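Local coordinates for protein farnesyltransferase, putative (Trypanosoma cruzi, PDB 3WCA) that probably condenses two molecules of farnesyl diphosphate into squalene with NAD(P)H and magnesium, the first step from farnesyl diphosphate towards lanosterol, at residues 192-202 and 256-267. The protein carries 1 engineered substitution. Numbering follows the deposited sequence.
Sequences NANHMGLFLQK and DALVHVPHVVEY. With FPS (S-[(2E,6E)-3,7,11-trimethyldodeca-2,6,10-trienyl] trihydrogen thiodiphosphate), chain E.
His260 is gripped at both ring nitrogens by helix 192-202. Its ND1 shares one nearly straight hydrogen bond (164°) with His195 ND1 at 2.9 Å, while Lys202 NZ lies in the ring plane and donates to His260 NE2 at 3.0 Å. Histidine suits this place: its two nitrogens bridge partners two helical turns apart, and its flat face still takes an apolar neighbour, Leu198 CB, 3.9 Å from the ring centroid. Lys202, extended beyond CG, brings its ammonium to the ring's edge, where it also meets Asp256 OD2 in a salt bridge; Asp158 supplies a second carboxylate, so two carboxylates probably balance the charge of this buried lysine.

The His195 ring lies face to face with that of His263, centroids 3.8 Å apart and planes only 7° from parallel. A weak bond from His263 ND1 to Asn192 OD1 adds to the hold on the second ring.

Beside this polar row, apolar side chains close the interface. Phe199, its CG anti to the backbone N (chi1 -172°), reaches Val261 CG2 with CE1, and Val264 packs against the sulfur of Met196. The bent Met196 chain lies across Tyr267: CE touches Tyr267 CD1 at 3.7 Å, and SD lies obliquely to the ring, 4.7 Å from its centroid, in a Met-aromatic contact; Tyr267 OH is held by Thr173 of helix 154-179.

Met196 and Tyr267 also meet the farnesyl tail, Met196 CB lying 3.6 Å from FPS C15, and Ala193, Gly197, Leu200 and Gln201 line more of the chain. The arrangement belongs to the all-helical squalene/phytoene synthase fold, where helix 192-202 forms a wall of the prenyl-substrate pocket; most of residues 256-267 pack behind it, and Tyr267 reaches round to the end of the tail.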
ATOM      1  N   ASN A 192       1.937  14.433   2.203  1.00 35.19           N
ATOM      2  CA  ASN A 192       2.887  13.442   2.676  1.00 35.65           C
ATOM      3  C   ASN A 192       2.223  12.145   3.107  1.00 32.68           C
ATOM      4  O   ASN A 192       2.834  11.090   3.029  1.00 33.96           O
ATOM      5  CB  ASN A 192       3.746  14.010   3.806  1.00 34.85           C
ATOM      6  CG  ASN A 192       4.722  15.047   3.304  1.00 37.09           C
ATOM      7  OD1 ASN A 192       5.003  15.102   2.107  1.00 37.26           O
ATOM      8  ND2 ASN A 192       5.254  15.867   4.204  1.00 33.89           N
ATOM      9  N   ALA A 193       0.973  12.213   3.542  1.00 31.04           N
ATOM     10  CA  ALA A 193       0.273  10.996   3.945  1.00 31.39           C
ATOM     11  C   ALA A 193       0.018  10.182   2.678  1.00 30.84           C
ATOM     12  O   ALA A 193       0.095   8.954   2.689  1.00 32.81           O
ATOM     13  CB  ALA A 193      -1.041  11.336   4.619  1.00 29.40           C
ATOM     14  N   ASN A 194      -0.278  10.886   1.591  1.00 27.78           N
ATOM     15  CA  ASN A 194      -0.536  10.256   0.307  1.00 28.38           C
ATOM     16  C   ASN A 194       0.760   9.639  -0.221  1.00 26.39           C
ATOM     17  O   ASN A 194       0.745   8.559  -0.810  1.00 28.43           O
ATOM     18  CB  ASN A 194      -1.060  11.288  -0.698  1.00 26.55           C
ATOM     19  CG  ASN A 194      -1.452  10.664  -2.011  1.00 27.44           C
ATOM     20  OD1 ASN A 194      -2.458   9.959  -2.103  1.00 29.09           O
ATOM     21  ND2 ASN A 194      -0.647  10.901  -3.039  1.00 30.05           N
ATOM     22  N   HIS A 195       1.869  10.347  -0.037  1.00 25.20           N
ATOM     23  CA  HIS A 195       3.164   9.842  -0.456  1.00 25.95           C
ATOM     24  C   HIS A 195       3.434   8.514   0.274  1.00 26.58           C
ATOM     25  O   HIS A 195       3.898   7.550  -0.327  1.00 26.12           O
ATOM     26  CB  HIS A 195       4.267  10.841  -0.101  1.00 28.23           C
ATOM     27  CG  HIS A 195       4.421  11.957  -1.086  1.00 32.52           C
ATOM     28  ND1 HIS A 195       4.884  11.758  -2.369  1.00 30.86           N
ATOM     29  CD2 HIS A 195       4.188  13.287  -0.972  1.00 32.91           C
ATOM     30  CE1 HIS A 195       4.932  12.918  -3.002  1.00 31.24           C
ATOM     31  NE2 HIS A 195       4.513  13.861  -2.176  1.00 33.89           N
ATOM     32  N   MET A 196       3.136   8.477   1.572  1.00 24.74           N
ATOM     33  CA  MET A 196       3.343   7.279   2.386  1.00 24.44           C
ATOM     34  C   MET A 196       2.605   6.100   1.761  1.00 24.77           C
ATOM     35  O   MET A 196       3.167   5.021   1.619  1.00 24.14           O
ATOM     36  CB  MET A 196       2.839   7.519   3.822  1.00 25.75           C
ATOM     37  CG  MET A 196       3.734   8.446   4.669  1.00 24.37           C
ATOM     38  SD  MET A 196       5.064   7.538   5.543  1.00 30.06           S
ATOM     39  CE  MET A 196       4.042   6.523   6.645  1.00 24.38           C
ATOM     40  N   GLY A 197       1.349   6.317   1.375  1.00 23.01           N
ATOM     41  CA  GLY A 197       0.583   5.255   0.758  1.00 22.91           C
ATOM     42  C   GLY A 197       1.147   4.853  -0.599  1.00 25.10           C
ATOM     43  O   GLY A 197       1.197   3.666  -0.929  1.00 23.04           O
ATOM     44  N   LEU A 198       1.588   5.836  -1.384  1.00 23.96           N
ATOM     45  CA  LEU A 198       2.122   5.541  -2.704  1.00 25.87           C
ATOM     46  C   LEU A 198       3.410   4.752  -2.661  1.00 24.81           C
ATOM     47  O   LEU A 198       3.607   3.860  -3.479  1.00 28.80           O
ATOM     48  CB  LEU A 198       2.327   6.826  -3.518  1.00 25.80           C
ATOM     49  CG  LEU A 198       1.179   7.144  -4.485  1.00 26.15           C
ATOM     50  CD1 LEU A 198      -0.110   7.276  -3.710  1.00 26.70           C
ATOM     51  CD2 LEU A 198       1.474   8.433  -5.255  1.00 27.07           C
ATOM     52  N   PHE A 199       4.283   5.058  -1.707  1.00 24.79           N
ATOM     53  CA  PHE A 199       5.533   4.329  -1.609  1.00 23.81           C
ATOM     54  C   PHE A 199       5.272   2.853  -1.376  1.00 24.76           C
ATOM     55  O   PHE A 199       5.932   2.004  -1.973  1.00 25.61           O
ATOM     56  CB  PHE A 199       6.412   4.865  -0.480  1.00 23.17           C
ATOM     57  CG  PHE A 199       7.802   4.257  -0.460  1.00 24.71           C
ATOM     58  CD1 PHE A 199       8.637   4.368  -1.575  1.00 23.29           C
ATOM     59  CD2 PHE A 199       8.267   3.569   0.658  1.00 22.61           C
ATOM     60  CE1 PHE A 199       9.913   3.803  -1.581  1.00 23.67           C
ATOM     61  CE2 PHE A 199       9.545   2.995   0.668  1.00 22.49           C
ATOM     62  CZ  PHE A 199      10.369   3.109  -0.442  1.00 23.55           C
ATOM     63  N   LEU A 200       4.311   2.542  -0.511  1.00 23.22           N
ATOM     64  CA  LEU A 200       3.997   1.150  -0.234  1.00 25.85           C
ATOM     65  C   LEU A 200       3.345   0.469  -1.433  1.00 25.21           C
ATOM     66  O   LEU A 200       3.751  -0.620  -1.830  1.00 23.66           O
ATOM     67  CB  LEU A 200       3.051   1.010   0.976  1.00 25.67           C
ATOM     68  CG  LEU A 200       3.456   1.567   2.350  1.00 30.07           C
ATOM     69  CD1 LEU A 200       2.467   1.048   3.417  1.00 26.75           C
ATOM     70  CD2 LEU A 200       4.879   1.132   2.693  1.00 27.10           C
ATOM     71  N   GLN A 201       2.334   1.115  -2.008  1.00 25.56           N
ATOM     72  CA  GLN A 201       1.624   0.522  -3.118  1.00 25.66           C
ATOM     73  C   GLN A 201       2.559   0.296  -4.302  1.00 24.81           C
ATOM     74  O   GLN A 201       2.547  -0.767  -4.894  1.00 26.55           O
ATOM     75  CB  GLN A 201       0.432   1.403  -3.527  1.00 25.24           C
ATOM     76  CG  GLN A 201      -0.508   0.767  -4.563  1.00 29.00           C
ATOM     77  CD  GLN A 201      -1.141  -0.540  -4.082  1.00 33.61           C
ATOM     78  OE1 GLN A 201      -1.606  -0.636  -2.950  1.00 37.13           O
ATOM     79  NE2 GLN A 201      -1.171  -1.543  -4.949  1.00 34.86           N
ATOM     80  N   LYS A 202       3.381   1.284  -4.623  1.00 24.74           N
ATOM     81  CA  LYS A 202       4.284   1.160  -5.759  1.00 27.62           C
ATOM     82  C   LYS A 202       5.334   0.066  -5.581  1.00 27.77           C
ATOM     83  O   LYS A 202       5.643  -0.655  -6.532  1.00 28.11           O
ATOM     84  CB  LYS A 202       4.948   2.511  -6.062  1.00 24.78           C
ATOM     85  CG  LYS A 202       3.970   3.544  -6.625  1.00 24.22           C
ATOM     86  CD  LYS A 202       4.689   4.763  -7.184  1.00 23.27           C
ATOM     87  CE  LYS A 202       3.705   5.797  -7.718  1.00 22.16           C
ATOM     88  NZ  LYS A 202       4.396   7.010  -8.257  1.00 24.78           N
ATOM     89  N   ASP A 256      10.910   5.794 -10.114  1.00 27.63           N
ATOM     90  CA  ASP A 256       9.648   6.479  -9.912  1.00 29.41           C
ATOM     91  C   ASP A 256       9.183   6.383  -8.450  1.00 28.29           C
ATOM     92  O   ASP A 256       8.663   7.347  -7.886  1.00 27.90           O
ATOM     93  CB  ASP A 256       8.592   5.900 -10.831  1.00 32.63           C
ATOM     94  CG  ASP A 256       7.235   6.518 -10.601  1.00 35.98           C
ATOM     95  OD1 ASP A 256       7.055   7.687 -10.992  1.00 36.68           O
ATOM     96  OD2 ASP A 256       6.358   5.837 -10.020  1.00 36.14           O
ATOM     97  N   ALA A 257       9.389   5.230  -7.822  1.00 28.05           N
ATOM     98  CA  ALA A 257       8.966   5.058  -6.427  1.00 26.25           C
ATOM     99  C   ALA A 257       9.834   5.846  -5.455  1.00 25.27           C
ATOM    100  O   ALA A 257       9.358   6.311  -4.431  1.00 27.34           O
ATOM    101  CB  ALA A 257       8.981   3.577  -6.048  1.00 25.75           C
ATOM    102  N   LEU A 258      11.110   6.000  -5.784  1.00 26.95           N
ATOM    103  CA  LEU A 258      12.035   6.712  -4.919  1.00 28.42           C
ATOM    104  C   LEU A 258      11.654   8.164  -4.701  1.00 28.98           C
ATOM    105  O   LEU A 258      12.086   8.779  -3.728  1.00 28.41           O
ATOM    106  CB  LEU A 258      13.450   6.627  -5.486  1.00 31.06           C
ATOM    107  CG  LEU A 258      14.126   5.280  -5.247  1.00 34.77           C
ATOM    108  CD1 LEU A 258      15.490   5.239  -5.940  1.00 31.45           C
ATOM    109  CD2 LEU A 258      14.275   5.082  -3.741  1.00 36.44           C
ATOM    110  N   VAL A 259      10.856   8.708  -5.614  1.00 29.67           N
ATOM    111  CA  VAL A 259      10.389  10.094  -5.525  1.00 31.72           C
ATOM    112  C   VAL A 259       9.688  10.336  -4.185  1.00 32.57           C
ATOM    113  O   VAL A 259       9.776  11.418  -3.610  1.00 33.64           O
ATOM    114  CB  VAL A 259       9.362  10.426  -6.668  1.00 33.34           C
ATOM    115  CG1 VAL A 259       8.747  11.794  -6.446  1.00 34.82           C
ATOM    116  CG2 VAL A 259      10.050  10.402  -8.033  1.00 33.77           C
ATOM    117  N   HIS A 260       9.013   9.309  -3.681  1.00 30.99           N
ATOM    118  CA  HIS A 260       8.253   9.426  -2.445  1.00 31.32           C
ATOM    119  C   HIS A 260       8.996   9.356  -1.123  1.00 30.73           C
ATOM    120  O   HIS A 260       8.466   9.787  -0.106  1.00 30.86           O
ATOM    121  CB  HIS A 260       7.174   8.359  -2.443  1.00 29.69           C
ATOM    122  CG  HIS A 260       6.335   8.369  -3.678  1.00 31.19           C
ATOM    123  ND1 HIS A 260       5.454   9.389  -3.966  1.00 31.61           N
ATOM    124  CD2 HIS A 260       6.273   7.506  -4.719  1.00 29.23           C
ATOM    125  CE1 HIS A 260       4.886   9.152  -5.135  1.00 31.98           C
ATOM    126  NE2 HIS A 260       5.365   8.018  -5.611  1.00 28.96           N
ATOM    127  N   VAL A 261      10.220   8.841  -1.141  1.00 32.12           N
ATOM    128  CA  VAL A 261      10.990   8.650   0.082  1.00 31.77           C
ATOM    129  C   VAL A 261      11.273   9.886   0.926  1.00 33.13           C
ATOM    130  O   VAL A 261      11.121   9.847   2.148  1.00 34.29           O
ATOM    131  CB  VAL A 261      12.294   7.874  -0.232  1.00 31.07           C
ATOM    132  CG1 VAL A 261      13.147   7.687   1.027  1.00 30.84           C
ATOM    133  CG2 VAL A 261      11.924   6.512  -0.805  1.00 30.39           C
ATOM    134  N   PRO A 262      11.668  11.005   0.304  1.00 32.69           N
ATOM    135  CA  PRO A 262      11.928  12.179   1.143  1.00 32.64           C
ATOM    136  C   PRO A 262      10.693  12.578   1.949  1.00 32.89           C
ATOM    137  O   PRO A 262      10.809  13.052   3.077  1.00 31.87           O
ATOM    138  CB  PRO A 262      12.315  13.248   0.127  1.00 31.77           C
ATOM    139  CG  PRO A 262      12.967  12.437  -0.975  1.00 29.79           C
ATOM    140  CD  PRO A 262      12.016  11.274  -1.102  1.00 32.49           C
ATOM    141  N   HIS A 263       9.518  12.364   1.354  1.00 34.47           N
ATOM    142  CA  HIS A 263       8.228  12.704   1.952  1.00 33.24           C
ATOM    143  C   HIS A 263       7.819  11.709   3.028  1.00 33.98           C
ATOM    144  O   HIS A 263       7.114  12.048   3.974  1.00 34.81           O
ATOM    145  CB  HIS A 263       7.169  12.770   0.851  1.00 35.10           C
ATOM    146  CG  HIS A 263       7.525  13.712  -0.257  1.00 38.28           C
ATOM    147  ND1 HIS A 263       7.404  15.081  -0.140  1.00 37.64           N
ATOM    148  CD2 HIS A 263       8.063  13.487  -1.479  1.00 39.62           C
ATOM    149  CE1 HIS A 263       7.854  15.657  -1.239  1.00 40.69           C
ATOM    150  NE2 HIS A 263       8.260  14.712  -2.069  1.00 39.62           N
ATOM    151  N   VAL A 264       8.246  10.464   2.863  1.00 35.10           N
ATOM    152  CA  VAL A 264       7.972   9.441   3.849  1.00 31.20           C
ATOM    153  C   VAL A 264       8.803   9.812   5.085  1.00 32.50           C
ATOM    154  O   VAL A 264       8.341   9.686   6.216  1.00 29.35           O
ATOM    155  CB  VAL A 264       8.385   8.049   3.332  1.00 30.85           C
ATOM    156  CG1 VAL A 264       8.444   7.060   4.478  1.00 25.72           C
ATOM    157  CG2 VAL A 264       7.392   7.578   2.266  1.00 27.03           C
ATOM    158  N   VAL A 265      10.025  10.286   4.861  1.00 32.34           N
ATOM    159  CA  VAL A 265      10.889  10.676   5.967  1.00 34.91           C
ATOM    160  C   VAL A 265      10.252  11.829   6.752  1.00 36.63           C
ATOM    161  O   VAL A 265      10.226  11.809   7.979  1.00 37.34           O
ATOM    162  CB  VAL A 265      12.303  11.066   5.455  1.00 36.16           C
ATOM    163  CG1 VAL A 265      13.095  11.800   6.540  1.00 37.53           C
ATOM    164  CG2 VAL A 265      13.058   9.807   5.052  1.00 33.71           C
ATOM    165  N   GLU A 266       9.708  12.815   6.044  1.00 39.31           N
ATOM    166  CA  GLU A 266       9.072  13.953   6.698  1.00 41.11           C
ATOM    167  C   GLU A 266       7.855  13.531   7.512  1.00 39.79           C
ATOM    168  O   GLU A 266       7.692  13.946   8.659  1.00 40.74           O
ATOM    169  CB  GLU A 266       8.651  15.001   5.665  1.00 44.34           C
ATOM    170  CG  GLU A 266       9.813  15.679   4.982  1.00 50.13           C
ATOM    171  CD  GLU A 266      10.830  16.228   5.974  1.00 52.65           C
ATOM    172  OE1 GLU A 266      10.421  16.919   6.936  1.00 53.46           O
ATOM    173  OE2 GLU A 266      12.038  15.970   5.784  1.00 55.14           O
ATOM    174  N   TYR A 267       6.986  12.724   6.916  1.00 36.37           N
ATOM    175  CA  TYR A 267       5.804  12.261   7.628  1.00 33.40           C
ATOM    176  C   TYR A 267       6.196  11.465   8.880  1.00 33.18           C
ATOM    177  O   TYR A 267       5.672  11.711   9.963  1.00 33.57           O
ATOM    178  CB  TYR A 267       4.929  11.398   6.712  1.00 31.96           C
ATOM    179  CG  TYR A 267       3.621  10.968   7.341  1.00 29.23           C
ATOM    180  CD1 TYR A 267       3.551   9.827   8.147  1.00 27.08           C
ATOM    181  CD2 TYR A 267       2.463  11.727   7.167  1.00 27.42           C
ATOM    182  CE1 TYR A 267       2.353   9.448   8.771  1.00 27.29           C
ATOM    183  CE2 TYR A 267       1.261  11.360   7.787  1.00 31.18           C
ATOM    184  CZ  TYR A 267       1.213  10.220   8.585  1.00 28.45           C
ATOM    185  OH  TYR A 267       0.025   9.843   9.167  1.00 30.02           O
TER
HETATM  186  C1  FPS E 501      -1.829  -4.382   0.336  1.00 89.25           C
HETATM  187  S1  FPS E 501      -2.722  -5.421   1.594  1.00 95.67           S
HETATM  188  C2  FPS E 501      -2.088  -2.871   0.617  1.00 83.44           C
HETATM  189  C3  FPS E 501      -1.246  -1.771   0.488  1.00 77.80           C
HETATM  190  C4  FPS E 501       0.185  -1.837   0.004  1.00 78.08           C
HETATM  191  C5  FPS E 501      -1.811  -0.424   0.878  1.00 71.09           C
HETATM  192  C6  FPS E 501      -1.981  -0.120   2.399  1.00 61.80           C
HETATM  193  C7  FPS E 501      -1.582   1.326   2.602  1.00 51.52           C
HETATM  194  C8  FPS E 501      -1.248   1.919   3.757  1.00 45.16           C
HETATM  195  C10 FPS E 501      -0.892   3.416   3.674  1.00 40.53           C
HETATM  196  C9  FPS E 501      -1.213   1.196   5.109  1.00 44.63           C
HETATM  197  C11 FPS E 501       0.089   3.836   4.745  1.00 33.29           C
HETATM  198  C12 FPS E 501       0.005   5.330   4.926  1.00 28.65           C
HETATM  199  C13 FPS E 501       0.197   5.991   6.089  1.00 27.54           C
HETATM  200  C14 FPS E 501       0.530   5.302   7.419  1.00 28.51           C
HETATM  201  C15 FPS E 501       0.075   7.513   6.066  1.00 26.00           C
HETATM  202  PA  FPS E 501      -1.400  -6.074   3.048  1.00 96.16           P
HETATM  203  O1A FPS E 501      -0.624  -4.862   3.637  1.00 95.67           O
HETATM  204  O2A FPS E 501      -2.218  -6.740   4.126  1.00 94.91           O
HETATM  205  O3A FPS E 501      -0.428  -7.368   2.617  1.00 98.30           O
HETATM  206  PB  FPS E 501       0.579  -7.738   1.307  1.00100.21           P
HETATM  207  O1B FPS E 501       1.933  -8.335   1.794  1.00 98.75           O
HETATM  208  O2B FPS E 501      -0.114  -8.842   0.430  1.00 99.98           O
HETATM  209  O3B FPS E 501       0.947  -6.416   0.514  1.00100.45           O